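Long-range contacts in putative mandelate racemase/muconate lactonizing enzyme (Bordetella bronchiseptica, PDB 3DDM), which is of unknown function but belongs to the mandelate racemase/muconate lactonizing enzyme family of the enolase superfamily, pairing a smaller N-terminal domain with a TIM-type barrel: residues Val52-Val57 with Leu124-Ala129; Ala128-Gly133 with Gly364-Gly369; Leu176-Asp181 with Ala204-Gly209; Gly256-Ala261 with Gln279-Lys284. The protein carries 1 engineered substitution. All coordinates share one frame; numbering follows the deposited sequence.

Contact 1. Residues Val52-Val57 with Leu124-Ala129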
loop_
_atom_site.group_PDB
_atom_site.type_symbol
_atom_site.label_atom_id
_atom_site.label_comp_id
_atom_site.label_asym_id
_atom_site.label_seq_id
_atom_site.Cartn_x
_atom_site.Cartn_y
_atom_site.Cartn_z
ATOM N N VAL A 52 -13.485 -27.313 -4.622
ATOM C CA VAL A 52 -12.418 -26.349 -4.851
ATOM C C VAL A 52 -12.771 -25.201 -5.796
ATOM O O VAL A 52 -13.481 -25.383 -6.784
ATOM C CB VAL A 52 -11.173 -27.078 -5.371
ATOM C CG1 VAL A 52 -10.109 -26.070 -5.793
ATOM C CG2 VAL A 52 -10.646 -28.016 -4.279
ATOM N N GLY A 53 -12.269 -24.014 -5.472
ATOM C CA GLY A 53 -12.521 -22.846 -6.300
ATOM C C GLY A 53 -11.220 -22.131 -6.598
ATOM O O GLY A 53 -10.352 -22.053 -5.736
ATOM N N TRP A 54 -11.075 -21.606 -7.809
ATOM C CA TRP A 54 -9.840 -20.915 -8.178
ATOM C C TRP A 54 -9.977 -19.426 -8.462
ATOM O O TRP A 54 -11.003 -18.961 -8.957
ATOM C CB TRP A 54 -9.204 -21.579 -9.398
ATOM C CG TRP A 54 -8.746 -22.975 -9.159
ATOM C CD1 TRP A 54 -9.467 -24.120 -9.338
ATOM C CD2 TRP A 54 -7.456 -23.379 -8.689
ATOM N NE1 TRP A 54 -8.700 -25.216 -9.012
ATOM C CE2 TRP A 54 -7.462 -24.789 -8.610
ATOM C CE3 TRP A 54 -6.290 -22.684 -8.329
ATOM C CZ2 TRP A 54 -6.355 -25.518 -8.185
ATOM C CZ3 TRP A 54 -5.180 -23.412 -7.906
ATOM C CH2 TRP A 54 -5.225 -24.816 -7.838
ATOM N N GLY A 55 -8.916 -18.688 -8.157
ATOM C CA GLY A 55 -8.904 -17.259 -8.401
ATOM C C GLY A 55 -7.500 -16.749 -8.693
ATOM O O GLY A 55 -6.525 -17.507 -8.641
ATOM N N GLU A 56 -7.398 -15.459 -9.001
ATOM C CA GLU A 56 -6.110 -14.836 -9.290
ATOM C C GLU A 56 -5.995 -13.512 -8.541
ATOM O O GLU A 56 -6.970 -12.782 -8.401
ATOM C CB GLU A 56 -5.951 -14.584 -10.799
ATOM C CG GLU A 56 -4.522 -14.219 -11.185
ATOM C CD GLU A 56 -4.262 -14.219 -12.694
ATOM O OE1 GLU A 56 -4.759 -15.125 -13.399
ATOM O OE2 GLU A 56 -3.534 -13.318 -13.170
ATOM N N VAL A 57 -4.808 -13.210 -8.039
ATOM C CA VAL A 57 -4.603 -11.952 -7.341
ATOM C C VAL A 57 -3.702 -11.084 -8.202
ATOM O O VAL A 57 -2.571 -11.464 -8.499
ATOM C CB VAL A 57 -3.931 -12.149 -5.968
ATOM C CG1 VAL A 57 -3.687 -10.793 -5.318
ATOM C CG2 VAL A 57 -4.803 -13.014 -5.077
ATOM N N LEU A 124 -14.074 -17.944 -4.450
ATOM C CA LEU A 124 -15.280 -18.331 -3.722
ATOM C C LEU A 124 -16.482 -18.346 -4.669
ATOM O O LEU A 124 -17.380 -19.189 -4.534
ATOM C CB LEU A 124 -15.533 -17.374 -2.556
ATOM C CG LEU A 124 -14.590 -17.554 -1.369
ATOM C CD1 LEU A 124 -14.834 -16.463 -0.347
ATOM C CD2 LEU A 124 -14.799 -18.926 -0.754
ATOM N N CYS A 125 -16.501 -17.416 -5.622
ATOM C CA CYS A 125 -17.584 -17.369 -6.599
ATOM C C CYS A 125 -17.428 -18.532 -7.574
ATOM O O CYS A 125 -18.413 -19.136 -7.995
ATOM C CB CYS A 125 -17.566 -16.052 -7.373
ATOM S SG CYS A 125 -18.105 -14.645 -6.419
ATOM N N ASP A 126 -16.183 -18.830 -7.935
ATOM C CA ASP A 126 -15.881 -19.933 -8.837
ATOM C C ASP A 126 -16.354 -21.218 -8.142
ATOM O O ASP A 126 -16.992 -22.075 -8.754
ATOM C CB ASP A 126 -14.370 -19.970 -9.113
ATOM C CG ASP A 126 -13.957 -21.130 -9.994
ATOM O OD1 ASP A 126 -14.495 -21.263 -11.114
ATOM O OD2 ASP A 126 -13.083 -21.910 -9.558
ATOM N N LEU A 127 -16.053 -21.331 -6.853
ATOM C CA LEU A 127 -16.466 -22.488 -6.065
ATOM C C LEU A 127 -17.987 -22.608 -6.031
ATOM O O LEU A 127 -18.540 -23.691 -6.233
ATOM C CB LEU A 127 -15.931 -22.366 -4.636
ATOM C CG LEU A 127 -16.492 -23.285 -3.551
ATOM C CD1 LEU A 127 -16.427 -24.724 -3.995
ATOM C CD2 LEU A 127 -15.698 -23.087 -2.260
ATOM N N ALA A 128 -18.658 -21.491 -5.778
ATOM C CA ALA A 128 -20.117 -21.464 -5.706
ATOM C C ALA A 128 -20.764 -21.812 -7.040
ATOM O O ALA A 128 -21.772 -22.517 -7.082
ATOM C CB ALA A 128 -20.595 -20.083 -5.238
ATOM N N ALA A 129 -20.186 -21.306 -8.125
ATOM C CA ALA A 129 -20.714 -21.552 -9.459
ATOM C C ALA A 129 -20.535 -23.011 -9.822
ATOM O O ALA A 129 -21.418 -23.623 -10.419
ATOM C CB ALA A 129 -20.011 -20.668 -10.476
#

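Contact 2. Residues Ala128-Gly133 with Gly364-Gly369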
loop_
_atom_site.group_PDB
_atom_site.type_symbol
_atom_site.label_atom_id
_atom_site.label_comp_id
_atom_site.label_asym_id
_atom_site.label_seq_id
_atom_site.Cartn_x
_atom_site.Cartn_y
_atom_site.Cartn_z
ATOM N N ALA A 128 -18.658 -21.491 -5.778
ATOM C CA ALA A 128 -20.117 -21.464 -5.706
ATOM C C ALA A 128 -20.764 -21.812 -7.040
ATOM O O ALA A 128 -21.772 -22.517 -7.082
ATOM C CB ALA A 128 -20.595 -20.083 -5.238
ATOM N N ALA A 129 -20.186 -21.306 -8.125
ATOM C CA ALA A 129 -20.714 -21.552 -9.459
ATOM C C ALA A 129 -20.535 -23.011 -9.822
ATOM O O ALA A 129 -21.418 -23.623 -10.419
ATOM C CB ALA A 129 -20.011 -20.668 -10.476
ATOM N N ARG A 130 -19.386 -23.571 -9.464
ATOM C CA ARG A 130 -19.119 -24.975 -9.751
ATOM C C ARG A 130 -20.112 -25.863 -9.001
ATOM O O ARG A 130 -20.737 -26.739 -9.604
ATOM C CB ARG A 130 -17.690 -25.342 -9.353
ATOM C CG ARG A 130 -16.679 -25.179 -10.463
ATOM C CD ARG A 130 -15.366 -24.627 -9.931
ATOM N NE ARG A 130 -14.204 -25.025 -10.719
ATOM C CZ ARG A 130 -14.130 -24.978 -12.047
ATOM N NH1 ARG A 130 -15.160 -24.547 -12.762
ATOM N NH2 ARG A 130 -13.019 -25.356 -12.663
ATOM N N ARG A 131 -20.259 -25.626 -7.697
ATOM C CA ARG A 131 -21.175 -26.417 -6.888
ATOM C C ARG A 131 -22.582 -26.382 -7.460
ATOM O O ARG A 131 -23.309 -27.373 -7.389
ATOM C CB ARG A 131 -21.193 -25.931 -5.436
ATOM C CG ARG A 131 -19.959 -26.335 -4.635
ATOM C CD ARG A 131 -20.199 -26.205 -3.133
ATOM N NE ARG A 131 -21.442 -26.870 -2.737
ATOM C CZ ARG A 131 -21.534 -27.788 -1.774
ATOM N NH1 ARG A 131 -20.452 -28.163 -1.097
ATOM N NH2 ARG A 131 -22.712 -28.336 -1.485
ATOM N N ALA A 132 -22.965 -25.245 -8.028
ATOM C CA ALA A 132 -24.293 -25.113 -8.618
ATOM C C ALA A 132 -24.270 -25.668 -10.041
ATOM O O ALA A 132 -25.270 -25.607 -10.756
ATOM C CB ALA A 132 -24.716 -23.649 -8.638
ATOM N N GLY A 133 -23.119 -26.201 -10.445
ATOM C CA GLY A 133 -22.980 -26.748 -11.779
ATOM C C GLY A 133 -23.230 -25.720 -12.860
ATOM O O GLY A 133 -23.883 -26.020 -13.854
ATOM N N GLY A 364 -20.387 -23.546 -21.743
ATOM C CA GLY A 364 -21.129 -23.852 -20.534
ATOM C C GLY A 364 -20.339 -24.498 -19.418
ATOM O O GLY A 364 -20.911 -24.861 -18.379
ATOM N N ALA A 365 -19.031 -24.650 -19.618
ATOM C CA ALA A 365 -18.170 -25.252 -18.605
ATOM C C ALA A 365 -18.389 -24.521 -17.280
ATOM O O ALA A 365 -18.470 -23.285 -17.242
ATOM C CB ALA A 365 -16.715 -25.153 -19.031
ATOM N N PRO A 366 -18.475 -25.276 -16.171
ATOM C CA PRO A 366 -18.692 -24.723 -14.826
ATOM C C PRO A 366 -17.633 -23.724 -14.365
ATOM O O PRO A 366 -16.461 -23.836 -14.726
ATOM C CB PRO A 366 -18.739 -25.973 -13.947
ATOM C CG PRO A 366 -17.769 -26.886 -14.639
ATOM C CD PRO A 366 -18.153 -26.713 -16.098
ATOM N N GLY A 367 -18.064 -22.745 -13.574
ATOM C CA GLY A 367 -17.165 -21.726 -13.046
ATOM C C GLY A 367 -16.414 -20.879 -14.065
ATOM O O GLY A 367 -16.995 -20.313 -15.002
ATOM N N LEU A 368 -15.103 -20.783 -13.861
ATOM C CA LEU A 368 -14.234 -20.015 -14.742
ATOM C C LEU A 368 -14.061 -20.724 -16.075
ATOM O O LEU A 368 -13.658 -20.111 -17.062
ATOM C CB LEU A 368 -12.870 -19.834 -14.090
ATOM C CG LEU A 368 -12.839 -18.929 -12.869
ATOM C CD1 LEU A 368 -11.553 -19.154 -12.107
ATOM C CD2 LEU A 368 -12.964 -17.484 -13.314
ATOM N N GLY A 369 -14.365 -22.020 -16.094
ATOM C CA GLY A 369 -14.216 -22.796 -17.309
ATOM C C GLY A 369 -12.810 -23.366 -17.434
ATOM O O GLY A 369 -12.431 -23.873 -18.491
#

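Contact 3. Residues Leu176-Asp181 with Ala204-Gly209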
loop_
_atom_site.group_PDB
_atom_site.type_symbol
_atom_site.label_atom_id
_atom_site.label_comp_id
_atom_site.label_asym_id
_atom_site.label_seq_id
_atom_site.Cartn_x
_atom_site.Cartn_y
_atom_site.Cartn_z
ATOM N N LEU A 176 -3.444 1.257 -28.115
ATOM C CA LEU A 176 -2.050 1.692 -28.164
ATOM C C LEU A 176 -1.588 2.355 -26.869
ATOM O O LEU A 176 -2.377 2.986 -26.165
ATOM C CB LEU A 176 -1.855 2.699 -29.299
ATOM C CG LEU A 176 -1.712 2.239 -30.751
ATOM C CD1 LEU A 176 -2.569 1.003 -31.028
ATOM C CD2 LEU A 176 -2.098 3.397 -31.659
ATOM N N LYS A 177 -0.301 2.211 -26.573
ATOM C CA LYS A 177 0.295 2.822 -25.392
ATOM C C LYS A 177 0.846 4.162 -25.860
ATOM O O LYS A 177 1.495 4.243 -26.898
ATOM C CB LYS A 177 1.465 1.983 -24.854
ATOM C CG LYS A 177 1.154 0.536 -24.481
ATOM C CD LYS A 177 1.036 0.326 -22.975
ATOM C CE LYS A 177 -0.416 0.438 -22.496
ATOM N NZ LYS A 177 -0.559 0.227 -21.014
ATOM N N VAL A 178 0.582 5.213 -25.100
ATOM C CA VAL A 178 1.080 6.538 -25.433
ATOM C C VAL A 178 1.536 7.183 -24.137
ATOM O O VAL A 178 1.335 6.620 -23.061
ATOM C CB VAL A 178 -0.018 7.409 -26.069
ATOM C CG1 VAL A 178 -0.501 6.770 -27.350
ATOM C CG2 VAL A 178 -1.176 7.581 -25.100
ATOM N N GLY A 179 2.158 8.350 -24.232
ATOM C CA GLY A 179 2.593 9.031 -23.027
ATOM C C GLY A 179 4.081 9.270 -22.933
ATOM O O GLY A 179 4.528 10.080 -22.123
ATOM N N PHE A 180 4.843 8.573 -23.766
ATOM C CA PHE A 180 6.297 8.699 -23.781
ATOM C C PHE A 180 6.729 9.918 -24.598
ATOM O O PHE A 180 7.378 10.823 -24.082
ATOM C CB PHE A 180 6.926 7.441 -24.397
ATOM C CG PHE A 180 6.331 6.143 -23.892
ATOM C CD1 PHE A 180 6.680 5.635 -22.640
ATOM C CD2 PHE A 180 5.419 5.425 -24.679
ATOM C CE1 PHE A 180 6.133 4.428 -22.178
ATOM C CE2 PHE A 180 4.867 4.219 -24.224
ATOM C CZ PHE A 180 5.227 3.720 -22.972
ATOM N N ASP A 181 6.357 9.926 -25.876
ATOM C CA ASP A 181 6.717 11.000 -26.796
ATOM C C ASP A 181 5.510 11.541 -27.565
ATOM O O ASP A 181 4.929 10.847 -28.392
ATOM C CB ASP A 181 7.768 10.494 -27.790
ATOM C CG ASP A 181 8.157 11.543 -28.814
ATOM O OD1 ASP A 181 8.915 12.473 -28.463
ATOM O OD2 ASP A 181 7.696 11.450 -29.971
ATOM N N ALA A 204 -6.513 4.235 -26.857
ATOM C CA ALA A 204 -5.196 4.723 -26.448
ATOM C C ALA A 204 -5.113 4.812 -24.926
ATOM O O ALA A 204 -6.033 5.302 -24.268
ATOM C CB ALA A 204 -4.919 6.084 -27.067
ATOM N N ASP A 205 -3.997 4.339 -24.375
ATOM C CA ASP A 205 -3.777 4.330 -22.934
ATOM C C ASP A 205 -2.503 5.096 -22.583
ATOM O O ASP A 205 -1.419 4.744 -23.036
ATOM C CB ASP A 205 -3.690 2.877 -22.462
ATOM C CG ASP A 205 -3.566 2.751 -20.962
ATOM O OD1 ASP A 205 -4.242 3.512 -20.247
ATOM O OD2 ASP A 205 -2.802 1.876 -20.492
ATOM N N ALA A 206 -2.640 6.146 -21.775
ATOM C CA ALA A 206 -1.497 6.977 -21.377
ATOM C C ALA A 206 -0.900 6.623 -20.007
ATOM O O ALA A 206 0.147 7.156 -19.628
ATOM C CB ALA A 206 -1.900 8.450 -21.400
ATOM N N ASN A 207 -1.562 5.729 -19.275
ATOM C CA ASN A 207 -1.104 5.299 -17.956
ATOM C C ASN A 207 -0.786 6.440 -16.999
ATOM O O ASN A 207 0.262 6.445 -16.360
ATOM C CB ASN A 207 0.129 4.390 -18.074
ATOM C CG ASN A 207 -0.192 3.048 -18.710
ATOM O OD1 ASN A 207 -0.268 2.934 -19.938
ATOM N ND2 ASN A 207 -0.400 2.025 -17.877
ATOM N N GLN A 208 -1.685 7.407 -16.893
ATOM C CA GLN A 208 -1.459 8.525 -15.986
ATOM C C GLN A 208 -0.157 9.266 -16.290
ATOM O O GLN A 208 0.470 9.808 -15.384
ATOM C CB GLN A 208 -1.393 8.008 -14.551
ATOM C CG GLN A 208 -2.575 7.183 -14.114
ATOM C CD GLN A 208 -2.333 6.523 -12.773
ATOM O OE1 GLN A 208 -1.498 5.631 -12.649
ATOM N NE2 GLN A 208 -3.052 6.969 -11.759
ATOM N N GLY A 209 0.252 9.310 -17.550
ATOM C CA GLY A 209 1.510 9.960 -17.871
ATOM C C GLY A 209 1.482 11.435 -18.213
ATOM O O GLY A 209 2.529 12.020 -18.488
#

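Contact 4. Residues Gly256-Ala261 with Gln279-Lys284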
loop_
_atom_site.group_PDB
_atom_site.type_symbol
_atom_site.label_atom_id
_atom_site.label_comp_id
_atom_site.label_asym_id
_atom_site.label_seq_id
_atom_site.Cartn_x
_atom_site.Cartn_y
_atom_site.Cartn_z
ATOM N N GLY A 256 -11.191 4.870 -17.382
ATOM C CA GLY A 256 -10.381 4.658 -16.198
ATOM C C GLY A 256 -11.035 3.609 -15.325
ATOM O O GLY A 256 -12.184 3.253 -15.550
ATOM N N GLY A 257 -10.310 3.115 -14.327
ATOM C CA GLY A 257 -10.858 2.111 -13.437
ATOM C C GLY A 257 -9.752 1.211 -12.936
ATOM O O GLY A 257 -9.829 0.669 -11.837
ATOM N N GLU A 258 -8.722 1.046 -13.759
ATOM C CA GLU A 258 -7.574 0.220 -13.412
ATOM C C GLU A 258 -7.130 0.628 -12.014
ATOM O O GLU A 258 -6.747 -0.210 -11.203
ATOM C CB GLU A 258 -6.424 0.475 -14.390
ATOM C CG GLU A 258 -5.809 -0.760 -15.010
ATOM C CD GLU A 258 -5.208 -1.717 -13.988
ATOM O OE1 GLU A 258 -4.259 -1.314 -13.272
ATOM O OE2 GLU A 258 -5.683 -2.879 -13.904
ATOM N N ASN A 259 -7.195 1.928 -11.733
ATOM C CA ASN A 259 -6.761 2.425 -10.439
ATOM C C ASN A 259 -7.781 3.136 -9.573
ATOM O O ASN A 259 -7.478 4.129 -8.916
ATOM C CB ASN A 259 -5.528 3.289 -10.630
ATOM C CG ASN A 259 -4.392 2.500 -11.193
ATOM O OD1 ASN A 259 -3.967 2.719 -12.317
ATOM N ND2 ASN A 259 -3.910 1.539 -10.420
ATOM N N ILE A 260 -8.997 2.614 -9.587
ATOM C CA ILE A 260 -10.066 3.118 -8.760
ATOM C C ILE A 260 -10.459 1.847 -8.007
ATOM O O ILE A 260 -10.666 0.803 -8.624
ATOM C CB ILE A 260 -11.241 3.648 -9.612
ATOM C CG1 ILE A 260 -10.769 4.835 -10.446
ATOM C CG2 ILE A 260 -12.406 4.081 -8.717
ATOM C CD1 ILE A 260 -11.850 5.417 -11.352
ATOM N N ALA A 261 -10.514 1.918 -6.682
ATOM C CA ALA A 261 -10.871 0.762 -5.867
ATOM C C ALA A 261 -11.840 1.170 -4.771
ATOM O O ALA A 261 -11.803 2.301 -4.290
ATOM C CB ALA A 261 -9.628 0.156 -5.251
ATOM N N GLN A 279 -13.584 0.922 -16.147
ATOM C CA GLN A 279 -12.847 -0.328 -16.264
ATOM C C GLN A 279 -12.372 -0.952 -14.951
ATOM O O GLN A 279 -11.171 -1.030 -14.689
ATOM C CB GLN A 279 -11.630 -0.088 -17.163
ATOM C CG GLN A 279 -11.940 0.697 -18.432
ATOM C CD GLN A 279 -10.686 1.275 -19.081
ATOM O OE1 GLN A 279 -9.997 2.109 -18.487
ATOM N NE2 GLN A 279 -10.384 0.833 -20.302
ATOM N N PRO A 280 -13.302 -1.399 -14.102
ATOM C CA PRO A 280 -12.812 -2.002 -12.858
ATOM C C PRO A 280 -12.086 -3.339 -13.112
ATOM O O PRO A 280 -12.567 -4.186 -13.881
ATOM C CB PRO A 280 -14.086 -2.168 -12.029
ATOM C CG PRO A 280 -15.183 -2.275 -13.074
ATOM C CD PRO A 280 -14.767 -1.234 -14.082
ATOM N N ASP A 281 -10.925 -3.511 -12.474
ATOM C CA ASP A 281 -10.122 -4.732 -12.607
ATOM C C ASP A 281 -10.552 -5.680 -11.487
ATOM O O ASP A 281 -10.057 -5.593 -10.365
ATOM C CB ASP A 281 -8.636 -4.403 -12.464
ATOM C CG ASP A 281 -7.744 -5.551 -12.869
ATOM O OD1 ASP A 281 -8.113 -6.712 -12.605
ATOM O OD2 ASP A 281 -6.666 -5.290 -13.445
ATOM N N LEU A 282 -11.463 -6.597 -11.799
ATOM C CA LEU A 282 -11.987 -7.502 -10.786
ATOM C C LEU A 282 -10.939 -8.295 -10.006
ATOM O O LEU A 282 -11.225 -8.762 -8.909
ATOM C CB LEU A 282 -13.058 -8.418 -11.398
ATOM C CG LEU A 282 -12.814 -9.908 -11.571
ATOM C CD1 LEU A 282 -14.102 -10.568 -11.984
ATOM C CD2 LEU A 282 -11.741 -10.133 -12.607
ATOM N N ALA A 283 -9.728 -8.420 -10.546
ATOM C CA ALA A 283 -8.657 -9.137 -9.830
ATOM C C ALA A 283 -7.848 -8.165 -8.947
ATOM O O ALA A 283 -7.055 -8.580 -8.096
ATOM C CB ALA A 283 -7.733 -9.839 -10.812
ATOM N N LYS A 284 -8.062 -6.870 -9.157
ATOM C CA LYS A 284 -7.370 -5.851 -8.386
ATOM C C LYS A 284 -8.239 -5.454 -7.200
ATOM O O LYS A 284 -7.739 -5.288 -6.086
ATOM C CB LYS A 284 -7.087 -4.633 -9.259
ATOM C CG LYS A 284 -5.629 -4.213 -9.282
ATOM C CD LYS A 284 -5.401 -3.048 -10.237
ATOM C CE LYS A 284 -4.101 -2.349 -9.936
ATOM N NZ LYS A 284 -3.993 -1.044 -10.638
#

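Contact 1. Residues Val52-Val57 with Leu124-Ala129
The carboxylate of Asp126 lies over the backbone of Gly53 and Trp54, with OD2 as the atom that does the touching. Trp54 N donates to Asp126 OD2 at 2.7 Å along an almost straight line, 176° at the hydrogen. The donor meets the oxygen on its anti side, a little out of the carboxylate plane. Asp126 can deliver the group because its CG stands anti to the backbone N (chi1 177°), which sends the short side chain off the helix to the strand. OD2 also rests 3.4 Å from Gly53 CA.

One residue on, Leu127 packs its CB 3.8 Å from Gly53 CA, while its CD1 reaches Val52 N at 4.0 Å. Glycine suits position 53: lacking a side chain, it lets helix 110-131 settle directly on the strand, and the CA atoms of Gly53 and Leu127 are 4.0 Å apart. The short segment axes run at 145°, roughly antiparallel but clearly inclined.

Strand 52-56 is one of the two outer strands of a three-stranded antiparallel sheet in the N-terminal domain. Gly53 and Gly55 pair with Val45 and Val43 of strand 37-46, leaving Trp54 N on the other side of the strand, toward the helix. The Trp54 indole turns from the helix to pack on Thr371 and Pro372.

The second oxygen, Asp126 OD1, accepts from Leu368 N. A buried carboxylate held by two backbone N-H groups, with Arg130 as a weak, long ion partner, is consistent with an ionised aspartate that gives Trp54 N, on the outer edge of the strand, its acceptor.

Contact 2. Residues Ala128-Gly133 with Gly364-Gly369
Arg130 and Pro366 cross obliquely, the arginine passing across the proline ring, with CG of Arg130 4.1 Å from CB of Pro366. The arginine chain bends at chi2 (141°), which brings its end nearer to the loop than its CB direction alone would. The guanidinium then presents an edge to the loop: Pro366 O lies near the plane of the group, beside NH1. This oxygen is modelled only 2.5 Å from Arg130 NH1, with 120° at the hydrogen, too short and too bent for its length to be trusted. Arginine suits the place because its methylenes can lie against Pro366 while the guanidinium reaches the turn; NH2 also bonds weakly to Thr371 OG1.

Pro366 to Gly369 form a type II' beta turn, closed by Gly369 N donating to Pro366 O at 3.1 Å. Gly367 takes the second place of the turn with a positive phi of 59°, a conformation readily open to glycine, and its bare CA can sit 4.0 Å from Ala129 CB. The turn belongs to the loop following strand 359-361 of the barrel domain, and it meets the C-terminal end of helix 110-131 of the N-terminal domain. That helix closes in a Schellman motif, in which Gly133 adopts positive phi and its N bonds to Arg130 O.

Gly367 makes backbone bonds with Gln134 and Leu136 just beyond the helix end. Leu368 packs on Leu136 and on Ile314 and Ala318 of helix 313-325.

Contact 3. Residues Leu176-Asp181 with Ala204-Gly209
Lys177 brings its ammonium to the edges of two flat groups, the carboxylate of Asp205 and the amide of Asn207. NZ meets Asp205 OD2 at 2.8 Å, on the anti lone pair, in a salt bridge. It also reaches Asn207 OD1 at 2.9 Å in the amide plane, on a lone pair. The lysine chain bends at chi2 (-103°) and chi3 (94°); these bends lay it beside Asp205, pointing the same way, and bring NZ within reach of both oxygens. A flexible, positively charged side chain suits a place where two acceptors stand together, and Asp205 OD1 also faces Glu231.

Beneath these groups the backbones pair in parallel. Asp205 N donates to Leu176 O at 2.8 Å, and Val178 N to Asp205 O at 2.9 Å. Leu176 and Ala204 point to the sheet face away from Lys177 and Asp205. Val178 CG2 packs 3.9 Å from Ala206 CB, small apolar groups where the strands run out.

Strand 174-177, helix 182-196 and strand 202-205 form a right-handed beta-alpha-beta crossover of the TIM-type barrel. Polar residues gathered at the C-terminal ends of such strands are typical of enolase-superfamily active sites.

Contact 4. Residues Gly256-Ala261 with Gln279-Lys284
Two carboxylates lie against each other in the interior: Glu258 OE2 lies 2.6 Å from Asp281 OD2. Their side chains run side by side and point the same way, with the carboxylate planes turned 71° from each other.

Lys284 approaches the glutamate from another direction, crossing it at about a right angle with its chain extended beyond CG. Its NZ forms a salt bridge with Glu258 OE1 at 2.7 Å, coming from above the carboxylate plane, and also bonds to the backbone Glu258 O at 2.9 Å, again from above the carbonyl plane. A long, extended basic side chain suits this place because it can reach both oxygens of the one residue. Its ammonium is further held by Gln106 O of the second subunit and makes a cation-pi contact with Trp58.

One backbone bond joins the two segments: Gln279 N donates to Gly256 O at 2.8 Å. The side-chain NE2 of Gln279 is bonded to Glu231. Gly257 begins a type I turn to Ile260, and its lack of a side chain lets the Gln279-Pro280 backbone lie against it. Asp281 OD1 accepts from Ala283 N at 3.1 Å, an Asx turn that steadies its carboxylate beside Glu258.

Both loops follow parallel barrel strands, 254-256 and 275-278, and a buried cluster of acids and a lysine at such strand ends is characteristic of the active-site region in enolase-superfamily barrels.

Contacts 1 and 2 share helix 110-131 and lie 9 Å apart between centres; Asp126 serves both, one carboxylate oxygen turned to the strand and the other to the loop. Contacts 3 and 4 both occupy barrel strand ends, 17 Å apart between centres, with Glu231 between them: it faces Asp205 of contact 3 and bonds Gln279 of contact 4. This is probably the active-site side of the barrel. Contact 1 touches contact 4 by packing alone, Glu56 O lying 3.9 Å from Ala283 CB, whereas contact 3 lies on the far side of the chain's centre, about 34 Å from contact 1 between centres.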